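Local coordinates for GMP reductase (Trypanosoma brucei brucei, PDB 6JIG), which probably reduces GMP to IMP and ammonia with NADPH, under allosteric control through its nucleotide-binding CBS domains, at residues L45-A51 with E69-I74; E59-V64 with M87-V91; Q95-I99 with I177-V182; L141-I145 with M163-M169; T191-P195 with L206-S210. The protein carries 1 engineered substitution. Numbering follows the deposited sequence.

Contact 1: L45-A51 with E69-I74; sequences LSIPIVA and EGGIGI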
# COMPACT_ATOMS: atom_id res chain seq x y z
N LEU A 45 25.86 -30.53 26.50
CA LEU A 45 24.97 -30.69 25.36
C LEU A 45 25.79 -30.83 24.09
O LEU A 45 26.81 -30.16 23.93
CB LEU A 45 24.01 -29.49 25.19
CG LEU A 45 23.03 -29.20 26.32
CD1 LEU A 45 22.24 -27.91 26.02
CD2 LEU A 45 22.09 -30.37 26.49
N SER A 46 25.30 -31.66 23.16
CA SER A 46 25.98 -31.83 21.88
C SER A 46 25.84 -30.59 20.99
O SER A 46 26.73 -30.33 20.17
CB SER A 46 25.46 -33.05 21.15
OG SER A 46 25.87 -34.24 21.83
N ILE A 47 24.72 -29.87 21.07
CA ILE A 47 24.57 -28.63 20.30
C ILE A 47 24.12 -27.53 21.27
O ILE A 47 23.49 -27.83 22.29
CB ILE A 47 23.57 -28.76 19.13
CG1 ILE A 47 22.18 -29.14 19.64
CG2 ILE A 47 24.09 -29.72 18.06
CD1 ILE A 47 21.09 -29.00 18.61
N PRO A 48 24.42 -26.26 21.00
CA PRO A 48 24.19 -25.23 22.02
C PRO A 48 22.82 -24.56 21.95
O PRO A 48 22.74 -23.36 22.20
CB PRO A 48 25.31 -24.21 21.74
CG PRO A 48 25.65 -24.39 20.29
CD PRO A 48 25.33 -25.82 19.93
N ILE A 49 21.76 -25.30 21.63
CA ILE A 49 20.44 -24.75 21.37
C ILE A 49 19.50 -25.18 22.49
O ILE A 49 19.37 -26.38 22.76
CB ILE A 49 19.88 -25.21 20.01
CG1 ILE A 49 20.94 -25.14 18.91
CG2 ILE A 49 18.64 -24.40 19.64
CD1 ILE A 49 21.40 -23.75 18.62
N VAL A 50 18.84 -24.21 23.12
CA VAL A 50 17.89 -24.45 24.20
C VAL A 50 16.54 -23.87 23.77
O VAL A 50 16.46 -22.69 23.41
CB VAL A 50 18.35 -23.81 25.52
CG1 VAL A 50 17.37 -24.12 26.65
CG2 VAL A 50 19.76 -24.29 25.89
N ALA A 51 15.50 -24.70 23.80
CA ALA A 51 14.16 -24.19 23.51
C ALA A 51 13.62 -23.40 24.70
O ALA A 51 13.71 -23.83 25.85
CB ALA A 51 13.20 -25.34 23.18
N GLU A 69 17.81 -33.84 19.00
CA GLU A 69 18.81 -33.16 18.19
C GLU A 69 20.10 -32.86 18.95
O GLU A 69 21.04 -32.35 18.35
CB GLU A 69 18.25 -31.84 17.63
CG GLU A 69 16.98 -32.01 16.79
CD GLU A 69 17.22 -32.78 15.50
OE1 GLU A 69 18.36 -32.75 14.98
OE2 GLU A 69 16.27 -33.42 15.01
N GLY A 70 20.17 -33.15 20.24
CA GLY A 70 21.38 -32.90 20.98
C GLY A 70 21.37 -31.62 21.80
O GLY A 70 22.39 -31.31 22.43
N GLY A 71 20.26 -30.90 21.81
CA GLY A 71 20.05 -29.74 22.67
C GLY A 71 19.15 -30.09 23.84
O GLY A 71 19.19 -31.22 24.36
N ILE A 72 18.31 -29.15 24.24
CA ILE A 72 17.41 -29.36 25.38
C ILE A 72 16.27 -28.36 25.30
O ILE A 72 16.40 -27.29 24.69
CB ILE A 72 18.18 -29.25 26.73
CG1 ILE A 72 17.42 -29.96 27.86
CG2 ILE A 72 18.45 -27.78 27.12
CD1 ILE A 72 18.19 -30.04 29.16
N GLY A 73 15.13 -28.72 25.89
CA GLY A 73 14.03 -27.79 26.09
C GLY A 73 13.83 -27.55 27.57
O GLY A 73 14.10 -28.43 28.39
N ILE A 74 13.36 -26.35 27.91
CA ILE A 74 12.99 -25.99 29.28
C ILE A 74 11.46 -25.89 29.34
O ILE A 74 10.86 -24.99 28.73
CB ILE A 74 13.63 -24.68 29.75
CG1 ILE A 74 15.14 -24.68 29.56
CG2 ILE A 74 13.27 -24.40 31.21
CD1 ILE A 74 15.87 -25.85 30.25

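Contact 2: E59-V64 with M87-V91; sequences EQRMAV and MLREV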
# COMPACT_ATOMS: atom_id res chain seq x y z
N GLU A 59 6.55 -27.42 25.14
CA GLU A 59 5.97 -28.42 26.02
C GLU A 59 6.60 -29.77 25.67
O GLU A 59 7.73 -29.79 25.18
CB GLU A 59 4.44 -28.40 25.93
CG GLU A 59 3.91 -27.06 26.53
CD GLU A 59 2.39 -26.95 26.66
OE1 GLU A 59 1.95 -26.04 27.40
OE2 GLU A 59 1.65 -27.72 26.03
N GLN A 60 5.91 -30.89 25.91
CA GLN A 60 6.61 -32.17 25.86
C GLN A 60 7.11 -32.51 24.45
O GLN A 60 8.19 -33.08 24.29
CB GLN A 60 5.71 -33.30 26.41
CG GLN A 60 4.45 -33.56 25.61
CD GLN A 60 3.24 -32.84 26.19
OE1 GLN A 60 3.32 -31.68 26.60
NE2 GLN A 60 2.11 -33.54 26.23
N ARG A 61 6.35 -32.16 23.40
CA ARG A 61 6.79 -32.54 22.06
C ARG A 61 8.04 -31.77 21.64
O ARG A 61 8.94 -32.34 21.00
CB ARG A 61 5.66 -32.34 21.05
CG ARG A 61 4.72 -33.54 20.95
CD ARG A 61 3.54 -33.29 20.01
N MET A 62 8.13 -30.49 22.01
CA MET A 62 9.33 -29.71 21.70
C MET A 62 10.53 -30.19 22.51
O MET A 62 11.64 -30.31 21.98
CB MET A 62 9.07 -28.22 21.97
CG MET A 62 10.32 -27.33 21.83
SD MET A 62 10.90 -27.30 20.10
CE MET A 62 9.55 -26.40 19.32
N ALA A 63 10.33 -30.45 23.81
CA ALA A 63 11.42 -30.93 24.65
C ALA A 63 11.99 -32.24 24.12
O ALA A 63 13.21 -32.44 24.12
CB ALA A 63 10.93 -31.10 26.10
N VAL A 64 11.12 -33.13 23.64
CA VAL A 64 11.59 -34.40 23.09
C VAL A 64 12.41 -34.16 21.82
O VAL A 64 13.48 -34.76 21.62
CB VAL A 64 10.40 -35.33 22.81
CG1 VAL A 64 10.81 -36.47 21.86
CG2 VAL A 64 9.84 -35.88 24.12
N MET A 87 3.99 -33.31 31.84
CA MET A 87 4.77 -33.11 30.62
C MET A 87 6.15 -33.71 30.77
O MET A 87 6.67 -34.35 29.85
CB MET A 87 4.88 -31.62 30.29
CG MET A 87 3.58 -30.98 29.94
SD MET A 87 3.92 -29.34 29.25
CE MET A 87 4.76 -28.59 30.63
N LEU A 88 6.77 -33.51 31.94
CA LEU A 88 8.11 -34.02 32.19
C LEU A 88 8.13 -35.55 32.10
O LEU A 88 9.00 -36.13 31.44
CB LEU A 88 8.59 -33.53 33.55
CG LEU A 88 10.12 -33.43 33.64
CD1 LEU A 88 10.50 -32.29 34.54
CD2 LEU A 88 10.71 -34.74 34.16
N ARG A 89 7.17 -36.21 32.76
CA ARG A 89 7.12 -37.67 32.70
C ARG A 89 6.90 -38.17 31.29
O ARG A 89 7.40 -39.24 30.92
CB ARG A 89 6.02 -38.19 33.62
CG ARG A 89 6.38 -38.14 35.10
CD ARG A 89 5.29 -38.83 35.92
NE ARG A 89 4.09 -38.01 35.99
CZ ARG A 89 3.81 -37.20 37.00
NH1 ARG A 89 4.64 -37.12 38.03
NH2 ARG A 89 2.70 -36.47 36.98
N GLU A 90 6.14 -37.43 30.47
CA GLU A 90 5.98 -37.86 29.08
C GLU A 90 7.29 -37.75 28.32
O GLU A 90 7.60 -38.61 27.49
CB GLU A 90 4.89 -37.03 28.39
CG GLU A 90 3.49 -37.37 28.89
CD GLU A 90 2.40 -36.71 28.06
OE1 GLU A 90 2.55 -36.65 26.82
OE2 GLU A 90 1.40 -36.26 28.66
N VAL A 91 8.06 -36.69 28.57
CA VAL A 91 9.36 -36.57 27.93
C VAL A 91 10.25 -37.75 28.31
O VAL A 91 10.92 -38.34 27.47
CB VAL A 91 10.03 -35.23 28.29
CG1 VAL A 91 11.45 -35.18 27.70
CG2 VAL A 91 9.19 -34.04 27.77

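Contact 3: Q95-I99 with I177-V182; sequences QSFLI and ISLEEV. With 5GP (guanosine-5'-monophosphate), chain C.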
# COMPACT_ATOMS: atom_id res chain seq x y z
N GLN A 95 11.73 -42.44 25.34
CA GLN A 95 12.66 -43.53 25.08
C GLN A 95 13.44 -43.81 26.35
O GLN A 95 13.49 -42.98 27.26
CB GLN A 95 13.61 -43.21 23.91
CG GLN A 95 14.42 -41.94 24.12
CD GLN A 95 14.98 -41.42 22.81
OE1 GLN A 95 14.23 -40.93 21.96
NE2 GLN A 95 16.28 -41.57 22.63
N SER A 96 14.06 -44.98 26.40
CA SER A 96 14.82 -45.39 27.58
C SER A 96 15.71 -46.56 27.18
O SER A 96 15.64 -47.05 26.06
CB SER A 96 13.89 -45.79 28.73
OG SER A 96 14.60 -45.87 29.95
N PHE A 97 16.57 -46.99 28.10
CA PHE A 97 17.26 -48.26 27.88
C PHE A 97 16.45 -49.34 28.58
O PHE A 97 15.81 -50.17 27.93
CB PHE A 97 18.71 -48.22 28.37
CG PHE A 97 19.44 -49.52 28.16
CD1 PHE A 97 19.51 -50.08 26.90
CD2 PHE A 97 20.01 -50.20 29.23
CE1 PHE A 97 20.16 -51.30 26.69
CE2 PHE A 97 20.66 -51.41 29.02
CZ PHE A 97 20.74 -51.96 27.74
N LEU A 98 16.42 -49.31 29.91
CA LEU A 98 15.52 -50.16 30.69
C LEU A 98 14.24 -49.38 30.93
O LEU A 98 14.25 -48.35 31.62
CB LEU A 98 16.16 -50.56 32.01
CG LEU A 98 17.47 -51.35 31.99
CD1 LEU A 98 17.83 -51.77 33.41
CD2 LEU A 98 17.36 -52.56 31.10
N ILE A 99 13.13 -49.85 30.37
CA ILE A 99 11.84 -49.22 30.60
C ILE A 99 11.33 -49.66 31.97
O ILE A 99 11.07 -50.85 32.19
CB ILE A 99 10.83 -49.56 29.50
CG1 ILE A 99 11.39 -49.18 28.13
CG2 ILE A 99 9.50 -48.87 29.76
CD1 ILE A 99 10.64 -49.83 26.96
N ILE A 177 21.91 -55.73 32.48
CA ILE A 177 22.28 -56.14 31.14
C ILE A 177 22.87 -54.96 30.38
O ILE A 177 22.41 -53.82 30.52
CB ILE A 177 21.07 -56.75 30.42
CG1 ILE A 177 21.49 -57.39 29.10
CG2 ILE A 177 20.00 -55.69 30.16
CD1 ILE A 177 20.44 -58.35 28.55
N SER A 178 23.91 -55.23 29.61
CA SER A 178 24.56 -54.19 28.82
C SER A 178 23.84 -54.02 27.49
O SER A 178 23.00 -54.83 27.10
CB SER A 178 26.03 -54.53 28.61
OG SER A 178 26.18 -55.49 27.58
N LEU A 179 24.19 -52.95 26.78
CA LEU A 179 23.64 -52.73 25.45
C LEU A 179 24.13 -53.80 24.48
O LEU A 179 23.37 -54.27 23.63
CB LEU A 179 24.00 -51.33 24.95
CG LEU A 179 23.59 -51.05 23.49
CD1 LEU A 179 22.07 -51.07 23.37
CD2 LEU A 179 24.13 -49.72 23.00
N GLU A 180 25.41 -54.19 24.59
CA GLU A 180 25.93 -55.24 23.72
C GLU A 180 25.25 -56.57 24.00
O GLU A 180 24.96 -57.33 23.07
CB GLU A 180 27.45 -55.36 23.88
N GLU A 181 24.97 -56.87 25.27
CA GLU A 181 24.38 -58.16 25.61
C GLU A 181 22.94 -58.25 25.12
O GLU A 181 22.53 -59.28 24.56
CB GLU A 181 24.46 -58.42 27.11
CG GLU A 181 23.82 -59.74 27.57
CD GLU A 181 24.27 -60.97 26.75
OE1 GLU A 181 25.42 -61.00 26.26
OE2 GLU A 181 23.47 -61.92 26.61
N VAL A 182 22.15 -57.19 25.32
CA VAL A 182 20.77 -57.26 24.87
C VAL A 182 20.70 -57.23 23.35
O VAL A 182 19.81 -57.84 22.75
CB VAL A 182 19.92 -56.16 25.53
CG1 VAL A 182 20.10 -54.81 24.82
CG2 VAL A 182 18.45 -56.58 25.61
P 5GP C . 7.57 -49.24 19.71
O1P 5GP C . 8.55 -50.03 18.88
O2P 5GP C . 7.12 -49.93 20.98
O3P 5GP C . 6.56 -48.40 18.95
O5' 5GP C . 8.46 -48.13 20.40
C5' 5GP C . 8.56 -48.16 21.80
C4' 5GP C . 9.04 -46.84 22.34
O4' 5GP C . 8.13 -46.46 23.42
C3' 5GP C . 10.43 -46.95 22.96
O3' 5GP C . 11.16 -45.74 22.76
C2' 5GP C . 10.12 -47.18 24.43
O2' 5GP C . 11.15 -46.85 25.33
C1' 5GP C . 8.87 -46.33 24.62
N9 5GP C . 8.06 -46.78 25.75
C8 5GP C . 7.89 -46.08 26.89
N7 5GP C . 7.15 -46.81 27.75
C5 5GP C . 6.87 -47.99 27.15
C6 5GP C . 6.16 -49.11 27.57
O6 5GP C . 5.63 -49.13 28.70
N1 5GP C . 6.05 -50.16 26.74
C2 5GP C . 6.61 -50.15 25.52
N2 5GP C . 6.46 -51.25 24.74
N3 5GP C . 7.31 -49.06 25.08
C4 5GP C . 7.45 -47.98 25.89

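Contact 4: L141-I145 with M163-M169; sequences LLGII and MTPVDKM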
# COMPACT_ATOMS: atom_id res chain seq x y z
N LEU A 141 4.92 -62.74 34.27
CA LEU A 141 4.88 -62.56 32.82
C LEU A 141 4.28 -63.79 32.15
O LEU A 141 4.80 -64.90 32.28
CB LEU A 141 6.27 -62.27 32.28
CG LEU A 141 6.37 -61.96 30.78
CD1 LEU A 141 5.67 -60.63 30.46
CD2 LEU A 141 7.82 -61.92 30.34
N LEU A 142 3.19 -63.59 31.40
CA LEU A 142 2.56 -64.67 30.65
C LEU A 142 2.83 -64.60 29.16
O LEU A 142 2.75 -65.63 28.48
CB LEU A 142 1.04 -64.67 30.87
CG LEU A 142 0.58 -64.52 32.32
CD1 LEU A 142 -0.94 -64.48 32.41
CD2 LEU A 142 1.15 -65.64 33.20
N GLY A 143 3.13 -63.42 28.63
CA GLY A 143 3.36 -63.29 27.21
C GLY A 143 3.40 -61.83 26.82
O GLY A 143 3.51 -60.94 27.67
N ILE A 144 3.28 -61.59 25.52
CA ILE A 144 3.42 -60.25 24.98
C ILE A 144 2.45 -60.08 23.82
O ILE A 144 2.21 -61.02 23.05
CB ILE A 144 4.88 -59.99 24.55
CG1 ILE A 144 5.11 -58.51 24.21
CG2 ILE A 144 5.28 -60.89 23.38
CD1 ILE A 144 6.54 -58.18 23.89
N ILE A 145 1.89 -58.88 23.70
CA ILE A 145 0.97 -58.57 22.61
C ILE A 145 1.36 -57.22 22.01
O ILE A 145 1.65 -56.26 22.73
CB ILE A 145 -0.50 -58.59 23.09
CG1 ILE A 145 -1.47 -58.57 21.90
CG2 ILE A 145 -0.78 -57.48 24.08
CD1 ILE A 145 -2.81 -59.18 22.23
N MET A 163 -1.81 -63.38 21.93
CA MET A 163 -0.49 -63.06 22.45
C MET A 163 0.54 -64.10 22.05
O MET A 163 0.22 -65.24 21.70
CB MET A 163 -0.53 -62.95 23.98
CG MET A 163 -0.29 -64.27 24.71
SD MET A 163 -0.70 -64.15 26.46
CE MET A 163 -0.30 -65.80 27.06
N THR A 164 1.81 -63.69 22.09
CA THR A 164 2.90 -64.65 22.10
C THR A 164 3.13 -65.10 23.54
O THR A 164 3.34 -64.25 24.41
CB THR A 164 4.18 -64.03 21.54
OG1 THR A 164 3.97 -63.56 20.21
CG2 THR A 164 5.30 -65.06 21.52
N PRO A 165 3.09 -66.39 23.83
CA PRO A 165 3.27 -66.84 25.22
C PRO A 165 4.72 -66.70 25.66
O PRO A 165 5.65 -66.66 24.84
CB PRO A 165 2.85 -68.31 25.17
CG PRO A 165 3.18 -68.72 23.77
CD PRO A 165 2.87 -67.52 22.91
N VAL A 166 4.90 -66.64 26.98
CA VAL A 166 6.21 -66.31 27.54
C VAL A 166 7.24 -67.39 27.20
O VAL A 166 8.41 -67.08 26.92
CB VAL A 166 6.10 -66.08 29.06
CG1 VAL A 166 5.58 -67.33 29.77
CG2 VAL A 166 7.45 -65.66 29.63
N ASP A 167 6.83 -68.66 27.19
CA ASP A 167 7.77 -69.72 26.85
C ASP A 167 8.25 -69.62 25.41
O ASP A 167 9.23 -70.29 25.05
CB ASP A 167 7.13 -71.09 27.11
CG ASP A 167 6.26 -71.58 25.96
OD1 ASP A 167 5.51 -70.76 25.38
OD2 ASP A 167 6.31 -72.78 25.64
N LYS A 168 7.61 -68.79 24.59
CA LYS A 168 8.09 -68.50 23.24
C LYS A 168 8.82 -67.16 23.16
O LYS A 168 9.21 -66.75 22.06
CB LYS A 168 6.91 -68.53 22.26
N MET A 169 9.02 -66.48 24.28
CA MET A 169 9.69 -65.19 24.32
C MET A 169 11.16 -65.35 24.69
O MET A 169 11.58 -66.37 25.25
CB MET A 169 9.00 -64.26 25.32
CG MET A 169 7.56 -63.92 24.96
SD MET A 169 6.80 -62.83 26.17
CE MET A 169 7.87 -61.40 26.01
O HOH W 1 3.49 -60.93 20.18

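Contact 5: T191-P195 with L206-S210; sequences TANVP and LVTLS. With 5GP (guanosine-5'-monophosphate), chain C.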
# COMPACT_ATOMS: atom_id res chain seq x y z
N THR A 191 14.17 -61.29 17.87
CA THR A 191 13.03 -60.70 18.57
C THR A 191 13.27 -59.21 18.80
O THR A 191 14.40 -58.72 18.75
CB THR A 191 12.77 -61.41 19.90
OG1 THR A 191 11.63 -60.83 20.55
CG2 THR A 191 13.99 -61.28 20.80
N ALA A 192 12.18 -58.48 19.08
CA ALA A 192 12.23 -57.03 19.21
C ALA A 192 11.95 -56.55 20.62
O ALA A 192 11.93 -55.34 20.87
CB ALA A 192 11.25 -56.38 18.23
N ASN A 193 11.72 -57.47 21.56
CA ASN A 193 11.40 -57.13 22.93
C ASN A 193 12.04 -58.15 23.84
O ASN A 193 11.87 -59.36 23.64
CB ASN A 193 9.89 -57.10 23.17
CG ASN A 193 9.22 -55.92 22.51
OD1 ASN A 193 9.38 -54.79 22.96
ND2 ASN A 193 8.45 -56.17 21.45
N VAL A 194 12.79 -57.67 24.83
CA VAL A 194 13.37 -58.52 25.86
C VAL A 194 12.92 -57.99 27.21
O VAL A 194 13.47 -57.01 27.73
CB VAL A 194 14.91 -58.57 25.77
CG1 VAL A 194 15.49 -59.38 26.92
CG2 VAL A 194 15.34 -59.16 24.43
N PRO A 195 11.89 -58.58 27.80
CA PRO A 195 11.55 -58.25 29.19
C PRO A 195 12.62 -58.76 30.14
O PRO A 195 13.29 -59.76 29.90
CB PRO A 195 10.22 -58.96 29.41
CG PRO A 195 10.21 -60.05 28.41
CD PRO A 195 10.98 -59.58 27.23
N LEU A 206 11.53 -53.68 30.64
CA LEU A 206 11.44 -54.08 29.25
C LEU A 206 12.52 -53.36 28.46
O LEU A 206 12.75 -52.16 28.67
CB LEU A 206 10.05 -53.77 28.67
CG LEU A 206 9.92 -53.96 27.16
CD1 LEU A 206 10.00 -55.47 26.83
CD2 LEU A 206 8.62 -53.34 26.65
N VAL A 207 13.19 -54.08 27.56
CA VAL A 207 14.10 -53.49 26.59
C VAL A 207 13.54 -53.75 25.20
O VAL A 207 13.20 -54.89 24.87
CB VAL A 207 15.53 -54.04 26.72
CG1 VAL A 207 16.49 -53.20 25.88
CG2 VAL A 207 15.97 -54.06 28.18
N THR A 208 13.43 -52.69 24.39
CA THR A 208 12.87 -52.80 23.06
C THR A 208 13.93 -52.54 22.00
O THR A 208 14.88 -51.79 22.21
CB THR A 208 11.72 -51.81 22.85
OG1 THR A 208 12.25 -50.48 22.75
CG2 THR A 208 10.75 -51.87 23.99
N LEU A 209 13.72 -53.17 20.84
CA LEU A 209 14.63 -52.99 19.71
C LEU A 209 14.70 -51.52 19.30
O LEU A 209 15.77 -51.03 18.94
CB LEU A 209 14.17 -53.85 18.54
CG LEU A 209 14.82 -53.67 17.18
CD1 LEU A 209 16.31 -53.97 17.26
CD2 LEU A 209 14.13 -54.56 16.16
N SER A 210 13.56 -50.81 19.35
CA SER A 210 13.55 -49.40 18.98
C SER A 210 14.56 -48.61 19.79
O SER A 210 15.29 -47.77 19.26
CB SER A 210 12.15 -48.80 19.17
OG SER A 210 11.21 -49.42 18.32
P 5GP C . 7.57 -49.24 19.71
O1P 5GP C . 8.55 -50.03 18.88
O2P 5GP C . 7.12 -49.93 20.98
O3P 5GP C . 6.56 -48.40 18.95
O5' 5GP C . 8.46 -48.13 20.40
C5' 5GP C . 8.56 -48.16 21.80
C4' 5GP C . 9.04 -46.84 22.34
O4' 5GP C . 8.13 -46.46 23.42
C3' 5GP C . 10.43 -46.95 22.96
O3' 5GP C . 11.16 -45.74 22.76
C2' 5GP C . 10.12 -47.18 24.43
O2' 5GP C . 11.15 -46.85 25.33
C1' 5GP C . 8.87 -46.33 24.62
N9 5GP C . 8.06 -46.78 25.75
C8 5GP C . 7.89 -46.08 26.89
N7 5GP C . 7.15 -46.81 27.75
C5 5GP C . 6.87 -47.99 27.15
C6 5GP C . 6.16 -49.11 27.57
O6 5GP C . 5.63 -49.13 28.70
N1 5GP C . 6.05 -50.16 26.74
C2 5GP C . 6.61 -50.15 25.52
N2 5GP C . 6.46 -51.25 24.74
N3 5GP C . 7.31 -49.06 25.08
C4 5GP C . 7.45 -47.98 25.89

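Contact 1: L45-A51 with E69-I74
V50 (t) and I72 (t, t) project to the same face of the sheet. V50 CG1 lies 3.8 Å from I72 CG2 and 3.7 Å from I74 CG1. L45 (m, t) joins them, with CD1 3.9 Å from I72 CG2. I47 starts out sideways, but its p, t rotamer carries CD1 to 3.4 Å from E69 O. I49 (m, m) bends away and packs on V371 and L373 of strand 370-373. E69 (m, m) also leads away, and its carboxylate forms a salt bridge with R445.

Strands 49-51 and 72-75 run parallel, side by side, in the closed eight-stranded barrel. Helix 60-68 connects them, giving a beta-alpha-beta unit of the TIM barrel. A51 N donates to I72 O (2.9 Å), and I74 N donates to A51 O (3.3 Å). The bond from I72 N to I49 O, also 3.3 Å, is weak. Before the strands begin, I47 N donates to G70 O (3.1 Å).

Two glycines allow the close approach. G70 has positive phi in a Schellman motif, and its backbone angles alone call for glycine. An ideal CB there would also lie a tight 3.1 Å from S46 CB. One on G71 would clash with I49 O at 2.4 Å. The chemistry implies that backbone bonds set the register and branched aliphatic groups fill the interior, while the one charged side chain is satisfied outside.

Contact 2: E59-V64 with M87-V91
Q60 lies over M87 and V91 of helix 81-93. Its OE1 is 3.4 Å from M87 CG, and its CB is 3.8 Å from V91 CG2. At its amide end, Q60 NE2 makes a weak hydrogen bond to E90 OE1 (3.2 Å). This is the one polar link between the two segments. The E90 side chain is also near those of two GTP-binding residues, about 5 Å from R93 and about 6 Å from R123.

M87 points toward the first helix. Its m, t, m rotamer places SD 3.5 Å from E59 CB. E59 sits at the N-cap position of helix 60-68, and its carboxylate is hydrogen-bonded to H76. One turn further along, V91 packs against Q60, A63 and V64. A63 CB is 3.8 Å from V91 CG2, and V64 CG2 is 4.0 Å from V91 CG1. The small A63 side chain also rests on L75 of strand 72-75, while L88, on another side of its helix, packs on L75 as well.

The axes of 60-64 and 87-91 come within 9.1 Å and cross at -38°, with both running in the same general direction. Strand 72-75 lies between these helices in sequence and beneath them in space. Two successive helices packed in this way on the outside of the strands are typical of the TIM barrel.

Contact 3: Q95-I99 with I177-V182
A single aromatic ring makes most of this contact, and it meets backbone carbonyls with its edge. F97 CE2 lies 3.3 Å from I177 O, and F97 CZ lies 3.7 Å from S178 O. Both oxygens are near the ring plane. F97 points toward the start of helix 179-189 with chi1 at t. Its CE1 is 3.8 Å from L179 CD1 and 4.0 Å from V182 CG1. L98 adds a looser touch, with CD2 4.2 Å from I177 CG2.

The helix start is capped. S178 is the N-cap residue, and its OG accepts from E181 N (3.0 Å). The helix belongs to the CBS region, whereas 95-99 comes directly after helix 81-93 of the TIM barrel. The contact therefore lies where the chain passes from the catalytic fold into the regulatory one. Within 95-99, S96 OG donates to L98 O (3.0 Å), spanning F97.

Q95, S96 and I99 take no part in meeting the helix and line a GMP pocket instead. I99 CD1 is 3.4 Å from O2' of the nucleotide, and Q95 CA is 3.5 Å from its O3'. The hydrogen bonds to this GMP include ones with R93, R103, S210 and D211.

Contact 4: L141-I145 with M163-M169
This is an antiparallel strand pairing at the edge of the mixed CBS sheet, where short strand 164-165 is added to strand 141-146. I144 and T164 form a hydrogen-bonded pair: I144 N donates to T164 O and T164 N to I144 O, both 2.9 Å. V166 N donates to L142 O (2.8 Å) as the chain enters a 3-10 turn. A water bridges I144 O and T164 OG1.

G143 and P165 are a non-hydrogen-bonded pair, CA to CA 4.1 Å. An ideal CB on G143 would clash with T164 O and M163 SD. Along the other edge of strand 141-146, L142 and G143 both face V132 of strand 129-133, a classic beta bulge.

M169 CE lies 3.6 Å from I144 CB, and L141 CD2 is 3.8 Å from V166 CG2. M163 starts opposite I145, and its p, t, t side chain runs back along the strand, with CE 3.4 Å from L142 O. Main-chain bonds thus fix the pairing, glycine gives it room and apolar groups line it.

Contact 5: T191-P195 with L206-S210
Strands 193-197 and 203-208 form an antiparallel hairpin. The axes of 193-195 and 206-208 approach to 4.6 Å, with 166° between their directions. V194 and V207 are the hydrogen-bonded pair: V194 N donates to V207 O (2.8 Å), and V207 N donates to V194 O (2.9 Å). N193 with T208 and P195 with L206 are non-hydrogen-bonded pairs. Beyond the strands, L209 N donates to A192 O (2.8 Å), so the pairing extends into the first residue of helix 209-216.

N193, P195, L206 and T208 share one face. N193 OD1 comes 3.4 Å from T208 CG2, and L206 CD1 lies 4.2 Å from P195 CD. V194 and V207 project to the other face. A192 CB packs on L209 CB at 3.9 Å.

T208 is the N-cap of the helix, its hydroxyl accepting from D211 N. Two residues on, S210 OG donates to phosphate oxygen O1P of GMP (2.8 Å). L206 CD2 is 3.6 Å from N2 of the guanine. The strand-to-helix turn thus forms part of a GMP site in the CBS region.

V194 and V207 are covered by V182 of helix 179-189. The N193 face packs against strands 129-133 and 141-146, and H148 of a second subunit touches A192 and L209. L206 also bonds through its backbone to I99, which places strand 203-208 in the middle of its sheet.

From the N terminus, contact 1 opens at 45-51 and closes at 69-74. Contact 2 opens inside that loop, at 59-64, and closes beyond it, at 87-91. The two cross and touch through A51 and M62, tying barrel strands to their outer helices. Contact 3 opens a few residues later, at 95-99, and closes a long loop at 177-182. Contact 4 is nested in this loop, within the CBS region. Contact 5 follows in series as a short hairpin. It touches contact 3 through the I99-L206 pairing and contact 4 through N193 and P195. Contacts 3 and 5 border the same GMP. Contacts 1 and 4 lie far apart, with centres about 39 Å from each other.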